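Local coordinates for alkyltransferase-like protein 1 (Schizosaccharomyces pombe, PDB 3GVA) that recognises O6-alkylguanine lesions in DNA, flips the damaged base into a hydrophobic pocket and presents it to nucleotide excision repair, at residues 4-9 and 32-37; 12-17 and 53-58; 17-22 and 83-88; 63-68 and 96-101. One frame throughout, in Å; residues are numbered along the deposited sequence.

Interaction 1: residues 4-9 and 32-37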
loop_
_atom_site.group_PDB
_atom_site.type_symbol
_atom_site.label_atom_id
_atom_site.label_comp_id
_atom_site.label_asym_id
_atom_site.label_seq_id
_atom_site.Cartn_x
_atom_site.Cartn_y
_atom_site.Cartn_z
ATOM N N ASP A 4 -10.144 4.610 16.406
ATOM C CA ASP A 4 -11.158 3.662 15.955
ATOM C C ASP A 4 -11.851 4.165 14.687
ATOM O O ASP A 4 -11.971 3.431 13.701
ATOM C CB ASP A 4 -12.192 3.395 17.057
ATOM C CG ASP A 4 -12.955 4.644 17.467
ATOM O OD1 ASP A 4 -14.037 4.492 18.066
ATOM O OD2 ASP A 4 -12.477 5.770 17.205
ATOM N N GLU A 5 -12.293 5.421 14.698
ATOM C CA GLU A 5 -12.950 5.967 13.521
ATOM C C GLU A 5 -11.947 6.341 12.425
ATOM O O GLU A 5 -12.273 6.287 11.236
ATOM C CB GLU A 5 -13.803 7.187 13.885
ATOM C CG GLU A 5 -14.831 7.494 12.809
ATOM C CD GLU A 5 -15.961 8.393 13.272
ATOM O OE1 GLU A 5 -16.483 8.178 14.389
ATOM O OE2 GLU A 5 -16.344 9.300 12.499
ATOM N N PHE A 6 -10.729 6.710 12.819
ATOM C CA PHE A 6 -9.705 7.080 11.843
ATOM C C PHE A 6 -9.346 5.886 10.960
ATOM O O PHE A 6 -9.191 6.026 9.753
ATOM C CB PHE A 6 -8.435 7.583 12.545
ATOM C CG PHE A 6 -7.314 7.926 11.597
ATOM C CD1 PHE A 6 -7.421 9.017 10.735
ATOM C CD2 PHE A 6 -6.160 7.145 11.546
ATOM C CE1 PHE A 6 -6.401 9.319 9.833
ATOM C CE2 PHE A 6 -5.135 7.438 10.650
ATOM C CZ PHE A 6 -5.255 8.526 9.791
ATOM N N TYR A 7 -9.203 4.715 11.573
ATOM C CA TYR A 7 -8.855 3.507 10.839
ATOM C C TYR A 7 -9.868 3.218 9.737
ATOM O O TYR A 7 -9.491 2.920 8.608
ATOM C CB TYR A 7 -8.767 2.307 11.794
ATOM C CG TYR A 7 -7.482 2.225 12.597
ATOM C CD1 TYR A 7 -6.635 3.326 12.723
ATOM C CD2 TYR A 7 -7.118 1.040 13.239
ATOM C CE1 TYR A 7 -5.452 3.250 13.472
ATOM C CE2 TYR A 7 -5.941 0.950 13.991
ATOM C CZ TYR A 7 -5.113 2.058 14.101
ATOM O OH TYR A 7 -3.953 1.974 14.840
ATOM N N THR A 8 -11.152 3.317 10.067
ATOM C CA THR A 8 -12.201 3.061 9.085
ATOM C C THR A 8 -12.149 4.067 7.932
ATOM O O THR A 8 -12.452 3.728 6.785
ATOM C CB THR A 8 -13.599 3.086 9.746
ATOM O OG1 THR A 8 -13.891 4.401 10.232
ATOM C CG2 THR A 8 -13.629 2.120 10.925
ATOM N N LYS A 9 -11.749 5.296 8.235
ATOM C CA LYS A 9 -11.638 6.350 7.225
ATOM C C LYS A 9 -10.466 6.022 6.295
ATOM O O LYS A 9 -10.495 6.307 5.088
ATOM C CB LYS A 9 -11.403 7.695 7.914
ATOM C CG LYS A 9 -11.708 8.904 7.046
ATOM C CD LYS A 9 -11.455 10.205 7.799
ATOM C CE LYS A 9 -11.991 11.403 7.027
ATOM N NZ LYS A 9 -11.480 11.456 5.625
ATOM N N VAL A 32 -7.328 11.905 2.942
ATOM C CA VAL A 32 -8.425 11.903 3.904
ATOM C C VAL A 32 -8.438 13.129 4.818
ATOM O O VAL A 32 -9.110 13.127 5.851
ATOM C CB VAL A 32 -8.415 10.630 4.785
ATOM C CG1 VAL A 32 -8.554 9.403 3.915
ATOM C CG2 VAL A 32 -7.151 10.568 5.622
ATOM N N GLY A 33 -7.688 14.162 4.438
ATOM C CA GLY A 33 -7.640 15.392 5.217
ATOM C C GLY A 33 -6.915 15.339 6.553
ATOM O O GLY A 33 -7.255 16.088 7.473
ATOM N N MET A 34 -5.911 14.474 6.663
ATOM C CA MET A 34 -5.140 14.334 7.898
ATOM C C MET A 34 -3.660 14.245 7.517
ATOM O O MET A 34 -2.962 13.305 7.907
ATOM C CB MET A 34 -5.566 13.059 8.632
ATOM C CG MET A 34 -7.063 12.931 8.858
ATOM S SD MET A 34 -7.509 13.128 10.586
ATOM C CE MET A 34 -7.521 14.894 10.709
ATOM N N PRO A 35 -3.165 15.240 6.769
ATOM C CA PRO A 35 -1.778 15.327 6.293
ATOM C C PRO A 35 -0.642 14.972 7.252
ATOM O O PRO A 35 0.418 14.542 6.809
ATOM C CB PRO A 35 -1.681 16.762 5.769
ATOM C CG PRO A 35 -2.729 17.494 6.563
ATOM C CD PRO A 35 -3.862 16.518 6.544
ATOM N N SER A 36 -0.848 15.133 8.553
ATOM C CA SER A 36 0.213 14.820 9.508
ATOM C C SER A 36 0.089 13.426 10.118
ATOM O O SER A 36 0.890 13.052 10.977
ATOM C CB SER A 36 0.223 15.847 10.644
ATOM O OG SER A 36 -0.912 15.683 11.477
ATOM N N TYR A 37 -0.895 12.656 9.664
ATOM C CA TYR A 37 -1.129 11.326 10.216
ATOM C C TYR A 37 -0.610 10.150 9.397
ATOM O O TYR A 37 -1.153 9.049 9.489
ATOM C CB TYR A 37 -2.630 11.131 10.469
ATOM C CG TYR A 37 -3.180 11.989 11.586
ATOM C CD1 TYR A 37 -3.190 13.380 11.486
ATOM C CD2 TYR A 37 -3.665 11.411 12.759
ATOM C CE1 TYR A 37 -3.666 14.177 12.528
ATOM C CE2 TYR A 37 -4.145 12.199 13.810
ATOM C CZ TYR A 37 -4.141 13.582 13.686
ATOM O OH TYR A 37 -4.614 14.367 14.717
#
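Helix 3-14 runs beside the loop that joins helix 25-31 to helix 38-46, and the two backbones come nearest at Lys9 and Val32, whose CA atoms are 7.2 Å apart. Phe6 does most of the packing. Its CG stands anti to the backbone N (chi1 178°), and the far part of the ring meets three loop residues. Met34 CG sits at the edge, near the ring plane, 3.8 Å from Phe6 CE1, while its SD is oblique to the ring, 5.0 Å from the centroid of Phe6, in a Met-aromatic contact. Tyr37 comes to the tip of the ring, with CB 3.8 Å from Phe6 CZ, and its CD2 lies over one face. The two aromatic planes are oblique to each other, inclined at 47°. Val32 CG2 adds a looser touch at Phe6 CE1.

One helical turn on, Lys9 stretches past Val32 in the opposite direction to that side chain. A bend at its last torsion (chi4 -53°) brings NZ to Val32 O, 2.9 Å away, in a hydrogen bond to the carbonyl of the first residue after helix 25-31. That ammonium would probably be favoured by the negative end of the helix. Gln40 and Val41 of helix 38-46 also touch Phe6. The contact thus packs helix 3-14 against the turn of the helix-turn-helix in the DNA-binding domain of the MGMT family, where Tyr37 occupies the N-cap position of helix 38-46, which bears the arginine finger, Arg39.

Interaction 2: residues 12-17 and 53-58; sequences DAVCEI and HVPWHR
Arg58 NH1 reaches Ile17 O at 2.9 Å, but the N-H points well off the oxygen (123°) and the hydrogen bond is weak. The stronger partner of this guanidinium is Glu85, which takes NE in a salt bridge. Pro55 CB lies over one face of the guanidinium, toward its rim. The Arg58 chain is extended from CG to NE and slides past Ile17 in the opposite direction, with its CB 3.9 Å from Ile17 CG2.

Farther along, Val14 and Val54 cross at about a right angle. Val14 CG1, anti to its backbone N (chi1 177°), lies 3.6 Å from Val54 CG1. Pro55, the centre of an inverse gamma turn, sets the edge of its ring on the end of helix 3-14: CG is 3.5 Å from Val14 O, and CD is 3.9 Å from Cys15 CA. Cys15 SG fills the outer margin, 3.9 Å from His53 CE1 and oblique to that imidazole.

Residues 55-58 spell Pro-Trp-His-Arg, the counterpart in this subfamily of the Pro-Cys-His-Arg active-site motif of O6-alkylguanine alkyltransferases, with Trp56 at the position of their reactive cysteine. Met45 and Val59 also touch Val14. The chemistry is therefore mainly apolar: valine, proline and aliphatic arginine atoms seat the motif on the end of helix 3-14, while the charge of Arg58 is probably balanced by Glu85, and the Ile17 carbonyl adds a weak hydrogen bond.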
loop_
_atom_site.group_PDB
_atom_site.type_symbol
_atom_site.label_atom_id
_atom_site.label_comp_id
_atom_site.label_asym_id
_atom_site.label_seq_id
_atom_site.Cartn_x
_atom_site.Cartn_y
_atom_site.Cartn_z
ATOM N N ASP A 12 -11.543 3.088 4.070
ATOM C CA ASP A 12 -12.449 3.592 3.045
ATOM C C ASP A 12 -11.623 4.173 1.915
ATOM O O ASP A 12 -11.918 3.964 0.742
ATOM C CB ASP A 12 -13.349 4.712 3.584
ATOM C CG ASP A 12 -14.493 4.196 4.415
ATOM O OD1 ASP A 12 -15.056 3.148 4.049
ATOM O OD2 ASP A 12 -14.842 4.846 5.424
ATOM N N ALA A 13 -10.585 4.913 2.280
ATOM C CA ALA A 13 -9.727 5.533 1.286
ATOM C C ALA A 13 -8.984 4.489 0.461
ATOM O O ALA A 13 -8.883 4.618 -0.758
ATOM C CB ALA A 13 -8.734 6.487 1.966
ATOM N N VAL A 14 -8.463 3.460 1.120
ATOM C CA VAL A 14 -7.733 2.411 0.414
ATOM C C VAL A 14 -8.671 1.670 -0.555
ATOM O O VAL A 14 -8.283 1.321 -1.675
ATOM C CB VAL A 14 -7.096 1.402 1.412
ATOM C CG1 VAL A 14 -6.411 0.276 0.649
ATOM C CG2 VAL A 14 -6.081 2.123 2.307
ATOM N N CYS A 15 -9.906 1.442 -0.125
ATOM C CA CYS A 15 -10.888 0.760 -0.968
ATOM C C CYS A 15 -11.148 1.553 -2.246
ATOM O O CYS A 15 -11.713 1.033 -3.204
ATOM C CB CYS A 15 -12.211 0.572 -0.214
ATOM S SG CYS A 15 -12.167 -0.697 1.068
ATOM N N GLU A 16 -10.738 2.816 -2.258
ATOM C CA GLU A 16 -10.931 3.644 -3.440
ATOM C C GLU A 16 -9.780 3.598 -4.442
ATOM O O GLU A 16 -9.945 4.037 -5.575
ATOM C CB GLU A 16 -11.202 5.086 -3.034
ATOM C CG GLU A 16 -12.572 5.283 -2.435
ATOM C CD GLU A 16 -12.839 6.729 -2.107
ATOM O OE1 GLU A 16 -12.193 7.257 -1.177
ATOM O OE2 GLU A 16 -13.690 7.344 -2.787
ATOM N N ILE A 17 -8.614 3.096 -4.031
ATOM C CA ILE A 17 -7.478 2.990 -4.958
ATOM C C ILE A 17 -7.953 2.053 -6.068
ATOM O O ILE A 17 -8.379 0.927 -5.803
ATOM C CB ILE A 17 -6.222 2.363 -4.285
ATOM C CG1 ILE A 17 -5.836 3.159 -3.034
ATOM C CG2 ILE A 17 -5.047 2.362 -5.263
ATOM C CD1 ILE A 17 -4.714 2.526 -2.228
ATOM N N HIS A 53 -10.908 -7.599 3.324
ATOM C CA HIS A 53 -11.384 -7.318 1.976
ATOM C C HIS A 53 -10.697 -6.048 1.465
ATOM O O HIS A 53 -10.650 -5.803 0.264
ATOM C CB HIS A 53 -12.890 -7.077 2.011
ATOM C CG HIS A 53 -13.271 -5.828 2.744
ATOM N ND1 HIS A 53 -13.463 -4.620 2.107
ATOM C CD2 HIS A 53 -13.438 -5.586 4.066
ATOM C CE1 HIS A 53 -13.735 -3.689 3.005
ATOM N NE2 HIS A 53 -13.727 -4.250 4.201
ATOM N N VAL A 54 -10.190 -5.232 2.387
ATOM C CA VAL A 54 -9.515 -3.993 2.009
ATOM C C VAL A 54 -8.315 -4.336 1.124
ATOM O O VAL A 54 -7.511 -5.193 1.475
ATOM C CB VAL A 54 -9.037 -3.217 3.260
ATOM C CG1 VAL A 54 -8.294 -1.954 2.840
ATOM C CG2 VAL A 54 -10.235 -2.850 4.130
ATOM N N PRO A 55 -8.189 -3.676 -0.043
ATOM C CA PRO A 55 -7.070 -3.945 -0.956
ATOM C C PRO A 55 -5.734 -3.356 -0.503
ATOM O O PRO A 55 -5.121 -2.558 -1.218
ATOM C CB PRO A 55 -7.551 -3.347 -2.273
ATOM C CG PRO A 55 -8.350 -2.165 -1.816
ATOM C CD PRO A 55 -9.141 -2.718 -0.641
ATOM N N TRP A 56 -5.283 -3.780 0.675
ATOM C CA TRP A 56 -4.029 -3.307 1.261
ATOM C C TRP A 56 -2.810 -3.493 0.366
ATOM O O TRP A 56 -1.805 -2.802 0.523
ATOM C CB TRP A 56 -3.773 -4.024 2.591
ATOM C CG TRP A 56 -3.728 -5.515 2.440
ATOM C CD1 TRP A 56 -4.787 -6.378 2.479
ATOM C CD2 TRP A 56 -2.578 -6.307 2.134
ATOM N NE1 TRP A 56 -4.369 -7.655 2.212
ATOM C CE2 TRP A 56 -3.016 -7.643 1.995
ATOM C CE3 TRP A 56 -1.222 -6.017 1.958
ATOM C CZ2 TRP A 56 -2.143 -8.692 1.687
ATOM C CZ3 TRP A 56 -0.350 -7.059 1.651
ATOM C CH2 TRP A 56 -0.817 -8.381 1.518
ATOM N N HIS A 57 -2.888 -4.427 -0.573
ATOM C CA HIS A 57 -1.749 -4.678 -1.440
ATOM C C HIS A 57 -1.453 -3.491 -2.353
ATOM O O HIS A 57 -0.361 -3.397 -2.914
ATOM C CB HIS A 57 -1.980 -5.946 -2.274
ATOM C CG HIS A 57 -3.153 -5.855 -3.196
ATOM N ND1 HIS A 57 -4.455 -5.849 -2.747
ATOM C CD2 HIS A 57 -3.219 -5.710 -4.541
ATOM C CE1 HIS A 57 -5.273 -5.701 -3.772
ATOM N NE2 HIS A 57 -4.550 -5.611 -4.874
ATOM N N ARG A 58 -2.417 -2.581 -2.491
ATOM C CA ARG A 58 -2.229 -1.406 -3.339
ATOM C C ARG A 58 -1.532 -0.254 -2.617
ATOM O O ARG A 58 -1.301 0.803 -3.196
ATOM C CB ARG A 58 -3.572 -0.939 -3.907
ATOM C CG ARG A 58 -4.162 -1.943 -4.891
ATOM C CD ARG A 58 -5.519 -1.530 -5.410
ATOM N NE ARG A 58 -6.152 -2.650 -6.100
ATOM C CZ ARG A 58 -7.467 -2.819 -6.211
ATOM N NH1 ARG A 58 -8.299 -1.931 -5.685
ATOM N NH2 ARG A 58 -7.947 -3.903 -6.806
#

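Interaction 3: residues 17-22 and 83-88; sequences IPYGKV and EEEGVE
A type II beta turn, Pro18 to Lys21, docks through Tyr19 and Gly20 onto Glu85 at the C-terminal end of helix 73-84, which closes in a Schellman motif with Gly86 as its C-prime residue. The backbones are close, with the CA atoms of Gly20 and Glu85 4.6 Å apart.

Tyr19 CG is anti to its backbone N (chi1 -178°), and the phenol ring lies across the glutamate chain. Glu85 CG sits over one face of the ring, 3.7 Å from its centroid, in a CH-pi contact. This methylene is nearest the rim, at 3.4 Å from Tyr19 CE1. Beyond it the carboxylate stacks nearly parallel to the ring, the planes 16° apart.

The same carboxylate holds the turn. Gly20 N donates to Glu85 OE2 over 2.9 Å in an almost straight bond (177°), meeting the oxygen on its anti side, somewhat out of the carboxylate plane. OE2 also forms a salt bridge with Arg58 NE, and OE1 a hydrogen bond with His57 NE2, so one acid joins the turn to residues 57 and 58. Val87 CG2 approaches Gly20 O more loosely. A water molecule completes the grip, donating to Lys21 O at 2.9 Å and to Glu85 OE2 at 2.8 Å.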
loop_
_atom_site.group_PDB
_atom_site.type_symbol
_atom_site.label_atom_id
_atom_site.label_comp_id
_atom_site.label_asym_id
_atom_site.label_seq_id
_atom_site.Cartn_x
_atom_site.Cartn_y
_atom_site.Cartn_z
ATOM N N ILE A 17 -8.614 3.096 -4.031
ATOM C CA ILE A 17 -7.478 2.990 -4.958
ATOM C C ILE A 17 -7.953 2.053 -6.068
ATOM O O ILE A 17 -8.379 0.927 -5.803
ATOM C CB ILE A 17 -6.222 2.363 -4.285
ATOM C CG1 ILE A 17 -5.836 3.159 -3.034
ATOM C CG2 ILE A 17 -5.047 2.362 -5.263
ATOM C CD1 ILE A 17 -4.714 2.526 -2.228
ATOM N N PRO A 18 -7.898 2.505 -7.326
ATOM C CA PRO A 18 -8.367 1.598 -8.373
ATOM C C PRO A 18 -7.476 0.410 -8.713
ATOM O O PRO A 18 -6.277 0.383 -8.419
ATOM C CB PRO A 18 -8.586 2.532 -9.563
ATOM C CG PRO A 18 -7.589 3.607 -9.338
ATOM C CD PRO A 18 -7.678 3.860 -7.858
ATOM N N TYR A 19 -8.109 -0.590 -9.309
ATOM C CA TYR A 19 -7.453 -1.808 -9.751
ATOM C C TYR A 19 -6.232 -1.409 -10.583
ATOM O O TYR A 19 -6.321 -0.522 -11.430
ATOM C CB TYR A 19 -8.441 -2.596 -10.614
ATOM C CG TYR A 19 -7.949 -3.920 -11.137
ATOM C CD1 TYR A 19 -8.150 -5.093 -10.412
ATOM C CD2 TYR A 19 -7.326 -4.010 -12.381
ATOM C CE1 TYR A 19 -7.750 -6.329 -10.918
ATOM C CE2 TYR A 19 -6.919 -5.242 -12.895
ATOM C CZ TYR A 19 -7.136 -6.396 -12.159
ATOM O OH TYR A 19 -6.750 -7.616 -12.666
ATOM N N GLY A 20 -5.090 -2.043 -10.330
ATOM C CA GLY A 20 -3.899 -1.726 -11.102
ATOM C C GLY A 20 -3.154 -0.467 -10.706
ATOM O O GLY A 20 -2.163 -0.121 -11.334
ATOM N N LYS A 21 -3.622 0.224 -9.672
ATOM C CA LYS A 21 -2.967 1.444 -9.200
ATOM C C LYS A 21 -2.496 1.262 -7.760
ATOM O O LYS A 21 -2.876 0.303 -7.099
ATOM C CB LYS A 21 -3.935 2.626 -9.276
ATOM C CG LYS A 21 -4.355 2.998 -10.694
ATOM C CD LYS A 21 -3.185 3.547 -11.483
ATOM C CE LYS A 21 -3.587 3.899 -12.905
ATOM N NZ LYS A 21 -2.411 4.397 -13.679
ATOM N N VAL A 22 -1.665 2.177 -7.272
ATOM C CA VAL A 22 -1.175 2.077 -5.902
ATOM C C VAL A 22 -1.130 3.439 -5.230
ATOM O O VAL A 22 -1.302 4.471 -5.880
ATOM C CB VAL A 22 0.259 1.451 -5.838
ATOM C CG1 VAL A 22 0.270 0.087 -6.529
ATOM C CG2 VAL A 22 1.288 2.384 -6.480
ATOM N N GLU A 83 1.035 -8.098 -9.202
ATOM C CA GLU A 83 1.290 -8.619 -10.539
ATOM C C GLU A 83 -0.011 -9.019 -11.252
ATOM O O GLU A 83 -0.134 -8.841 -12.463
ATOM C CB GLU A 83 2.268 -9.795 -10.468
ATOM C CG GLU A 83 3.674 -9.345 -10.064
ATOM C CD GLU A 83 4.727 -10.422 -10.229
ATOM O OE1 GLU A 83 4.614 -11.470 -9.565
ATOM O OE2 GLU A 83 5.673 -10.221 -11.024
ATOM N N GLU A 84 -0.985 -9.527 -10.500
ATOM C CA GLU A 84 -2.265 -9.916 -11.089
ATOM C C GLU A 84 -3.033 -8.718 -11.643
ATOM O O GLU A 84 -3.833 -8.863 -12.567
ATOM C CB GLU A 84 -3.123 -10.650 -10.060
ATOM C CG GLU A 84 -2.645 -12.056 -9.757
ATOM C CD GLU A 84 -3.394 -12.691 -8.608
ATOM O OE1 GLU A 84 -3.171 -13.889 -8.344
ATOM O OE2 GLU A 84 -4.201 -11.989 -7.967
ATOM N N GLU A 85 -2.792 -7.534 -11.083
ATOM C CA GLU A 85 -3.470 -6.332 -11.560
ATOM C C GLU A 85 -2.654 -5.583 -12.624
ATOM O O GLU A 85 -2.917 -4.417 -12.923
ATOM C CB GLU A 85 -3.819 -5.413 -10.374
ATOM C CG GLU A 85 -4.728 -6.098 -9.358
ATOM C CD GLU A 85 -5.129 -5.223 -8.185
ATOM O OE1 GLU A 85 -5.705 -5.777 -7.217
ATOM O OE2 GLU A 85 -4.882 -3.998 -8.221
ATOM N N GLY A 86 -1.670 -6.270 -13.201
ATOM C CA GLY A 86 -0.855 -5.674 -14.248
ATOM C C GLY A 86 0.368 -4.854 -13.857
ATOM O O GLY A 86 0.993 -4.235 -14.717
ATOM N N VAL A 87 0.722 -4.842 -12.579
ATOM C CA VAL A 87 1.872 -4.067 -12.129
ATOM C C VAL A 87 3.171 -4.807 -12.416
ATOM O O VAL A 87 3.333 -5.961 -12.030
ATOM C CB VAL A 87 1.805 -3.788 -10.613
ATOM C CG1 VAL A 87 2.928 -2.838 -10.202
ATOM C CG2 VAL A 87 0.448 -3.233 -10.244
ATOM N N GLU A 88 4.089 -4.130 -13.093
ATOM C CA GLU A 88 5.390 -4.694 -13.430
ATOM C C GLU A 88 6.262 -4.555 -12.195
ATOM O O GLU A 88 6.426 -3.454 -11.665
ATOM C CB GLU A 88 6.013 -3.925 -14.601
ATOM C CG GLU A 88 7.354 -4.454 -15.081
ATOM C CD GLU A 88 7.279 -5.890 -15.570
ATOM O OE1 GLU A 88 6.236 -6.284 -16.133
ATOM O OE2 GLU A 88 8.271 -6.624 -15.405
HETATM O O HOH W 1 -2.626 -2.358 -8.156
#

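Interaction 4: residues 63-68 and 96-101; sequences RGTISK and EYKLNL
Thr65 and Lys98 face each other as an antiparallel, non-hydrogen-bonded pair, a single beta bridge with CA atoms 4.2 Å apart. Backbone bonds satisfy the groups on either side of it: Leu99 N donates to Gly64 O and Ile66 N to Tyr97 O, each at 3.0 Å. The same two carbonyls also receive CA-H...O contacts, from Lys98 CA and Thr65 CA respectively.

Farther along, a side chain replaces the backbone acceptor. Ser67 OG, placed between its own N and carbonyl carbon (chi1 68°), accepts from Tyr97 N over 3.2 Å in a fairly straight bond (162°). It also lies 3.3 Å from Tyr97 CD2, oblique to the ring. Ile66 CG1 packs on Tyr97 CB at 3.7 Å.

Several polar ends are satisfied elsewhere: Thr65 OG1 bonds Asn61, Glu96 OE1 bonds Thr92, and Lys98 NZ bonds Tyr90 OH, with a weak second bond to Leu99 O. The aliphatic part of Lys98 runs over the Gly64 backbone, its CE 3.3 Å from Arg63 O. The Tyr97 ring makes a cation-pi contact with Lys79 and touches Arg69, the residue that probes the flipped base. Backbone amides and the Ser67 hydroxyl thus tie the loop before Arg69 to the C-terminal strand, which probably helps to fix Tyr97 beside that arginine.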
loop_
_atom_site.group_PDB
_atom_site.type_symbol
_atom_site.label_atom_id
_atom_site.label_comp_id
_atom_site.label_asym_id
_atom_site.label_seq_id
_atom_site.Cartn_x
_atom_site.Cartn_y
_atom_site.Cartn_z
ATOM N N ARG A 63 9.227 4.694 -1.671
ATOM C CA ARG A 63 10.359 4.335 -2.517
ATOM C C ARG A 63 9.997 3.371 -3.645
ATOM O O ARG A 63 10.824 3.090 -4.514
ATOM C CB ARG A 63 11.475 3.729 -1.665
ATOM C CG ARG A 63 11.912 4.612 -0.506
ATOM C CD ARG A 63 13.143 4.045 0.173
ATOM N NE ARG A 63 14.308 4.170 -0.694
ATOM C CZ ARG A 63 15.481 3.593 -0.463
ATOM N NH1 ARG A 63 15.655 2.842 0.613
ATOM N NH2 ARG A 63 16.483 3.774 -1.307
ATOM N N GLY A 64 8.765 2.867 -3.627
ATOM C CA GLY A 64 8.321 1.944 -4.659
ATOM C C GLY A 64 8.624 0.490 -4.347
ATOM O O GLY A 64 8.344 -0.397 -5.153
ATOM N N THR A 65 9.197 0.232 -3.176
ATOM C CA THR A 65 9.525 -1.132 -2.797
ATOM C C THR A 65 8.390 -1.770 -2.017
ATOM O O THR A 65 7.544 -1.073 -1.456
ATOM C CB THR A 65 10.814 -1.173 -1.955
ATOM O OG1 THR A 65 10.778 -0.124 -0.980
ATOM C CG2 THR A 65 12.028 -0.985 -2.843
ATOM N N ILE A 66 8.366 -3.098 -1.994
ATOM C CA ILE A 66 7.323 -3.818 -1.277
ATOM C C ILE A 66 7.902 -4.939 -0.421
ATOM O O ILE A 66 7.158 -5.700 0.202
ATOM C CB ILE A 66 6.296 -4.434 -2.253
ATOM C CG1 ILE A 66 7.001 -5.401 -3.202
ATOM C CG2 ILE A 66 5.615 -3.335 -3.061
ATOM C CD1 ILE A 66 6.062 -6.098 -4.172
ATOM N N SER A 67 9.227 -5.042 -0.388
ATOM C CA SER A 67 9.863 -6.093 0.397
ATOM C C SER A 67 11.365 -5.904 0.579
ATOM O O SER A 67 11.959 -4.945 0.084
ATOM C CB SER A 67 9.620 -7.453 -0.258
ATOM O OG SER A 67 10.311 -7.546 -1.488
ATOM N N LYS A 68 11.956 -6.852 1.302
ATOM C CA LYS A 68 13.387 -6.892 1.580
ATOM C C LYS A 68 13.703 -8.366 1.355
ATOM O O LYS A 68 12.890 -9.220 1.714
ATOM C CB LYS A 68 13.648 -6.513 3.038
ATOM C CG LYS A 68 12.873 -5.286 3.508
ATOM C CD LYS A 68 13.066 -5.033 5.003
ATOM C CE LYS A 68 12.202 -3.884 5.498
ATOM N NZ LYS A 68 12.535 -2.582 4.851
ATOM N N GLU A 96 15.216 -6.618 -3.026
ATOM C CA GLU A 96 13.893 -6.060 -2.788
ATOM C C GLU A 96 13.093 -6.016 -4.082
ATOM O O GLU A 96 13.639 -5.757 -5.150
ATOM C CB GLU A 96 13.995 -4.625 -2.280
ATOM C CG GLU A 96 14.966 -4.383 -1.159
ATOM C CD GLU A 96 15.383 -2.931 -1.120
ATOM O OE1 GLU A 96 16.097 -2.503 -2.054
ATOM O OE2 GLU A 96 14.988 -2.217 -0.175
ATOM N N TYR A 97 11.794 -6.260 -3.980
ATOM C CA TYR A 97 10.932 -6.182 -5.147
ATOM C C TYR A 97 10.506 -4.726 -5.233
ATOM O O TYR A 97 10.173 -4.105 -4.222
ATOM C CB TYR A 97 9.743 -7.127 -4.987
ATOM C CG TYR A 97 10.172 -8.567 -5.149
ATOM C CD1 TYR A 97 10.752 -9.001 -6.342
ATOM C CD2 TYR A 97 10.038 -9.484 -4.110
ATOM C CE1 TYR A 97 11.190 -10.310 -6.498
ATOM C CE2 TYR A 97 10.475 -10.805 -4.256
ATOM C CZ TYR A 97 11.050 -11.206 -5.453
ATOM O OH TYR A 97 11.488 -12.501 -5.616
ATOM N N LYS A 98 10.525 -4.174 -6.440
ATOM C CA LYS A 98 10.210 -2.764 -6.618
ATOM C C LYS A 98 9.418 -2.486 -7.885
ATOM O O LYS A 98 9.366 -3.308 -8.796
ATOM C CB LYS A 98 11.530 -1.982 -6.655
ATOM C CG LYS A 98 11.422 -0.475 -6.758
ATOM C CD LYS A 98 12.823 0.140 -6.835
ATOM C CE LYS A 98 12.782 1.664 -6.803
ATOM N NZ LYS A 98 11.892 2.233 -7.857
ATOM N N LEU A 99 8.800 -1.316 -7.939
ATOM C CA LEU A 99 8.049 -0.933 -9.119
ATOM C C LEU A 99 8.213 0.562 -9.334
ATOM O O LEU A 99 8.592 1.292 -8.413
ATOM C CB LEU A 99 6.574 -1.314 -8.958
ATOM C CG LEU A 99 5.822 -0.770 -7.742
ATOM C CD1 LEU A 99 5.531 0.703 -7.932
ATOM C CD2 LEU A 99 4.525 -1.545 -7.562
ATOM N N ASN A 100 7.947 1.008 -10.554
ATOM C CA ASN A 100 8.058 2.415 -10.905
ATOM C C ASN A 100 6.826 3.135 -10.346
ATOM O O ASN A 100 5.751 3.110 -10.949
ATOM C CB ASN A 100 8.152 2.537 -12.434
ATOM C CG ASN A 100 8.191 3.971 -12.905
ATOM O OD1 ASN A 100 8.648 4.859 -12.186
ATOM N ND2 ASN A 100 7.723 4.206 -14.127
ATOM N N LEU A 101 6.987 3.767 -9.185
ATOM C CA LEU A 101 5.874 4.443 -8.510
ATOM C C LEU A 101 5.083 5.453 -9.350
ATOM O O LEU A 101 3.863 5.354 -9.451
ATOM C CB LEU A 101 6.363 5.110 -7.214
ATOM C CG LEU A 101 5.271 5.748 -6.335
ATOM C CD1 LEU A 101 4.296 4.679 -5.850
ATOM C CD2 LEU A 101 5.901 6.449 -5.150
#

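How the interactions relate
From the N terminus, helix 3-14 takes part first in interaction 1, which closes the loop through helix 25-31 up to the turn of the helix-turn-helix, and then in interaction 2, which reaches on past helix 38-46. Interaction 3 closes the longest loop, from residues 17-22 to the end of helix 73-84. These three cross one another along the chain. Interaction 4 opens after interactions 1 and 2 have closed, but crosses interaction 3. Neighbours also touch in space: Val32 on Ala13 joins 1 to 2, Ile17 is common to 2 and 3, and Val87 meets Leu99 between 3 and 4. Interactions 1 and 4 lie on opposite sides of the chain's centre.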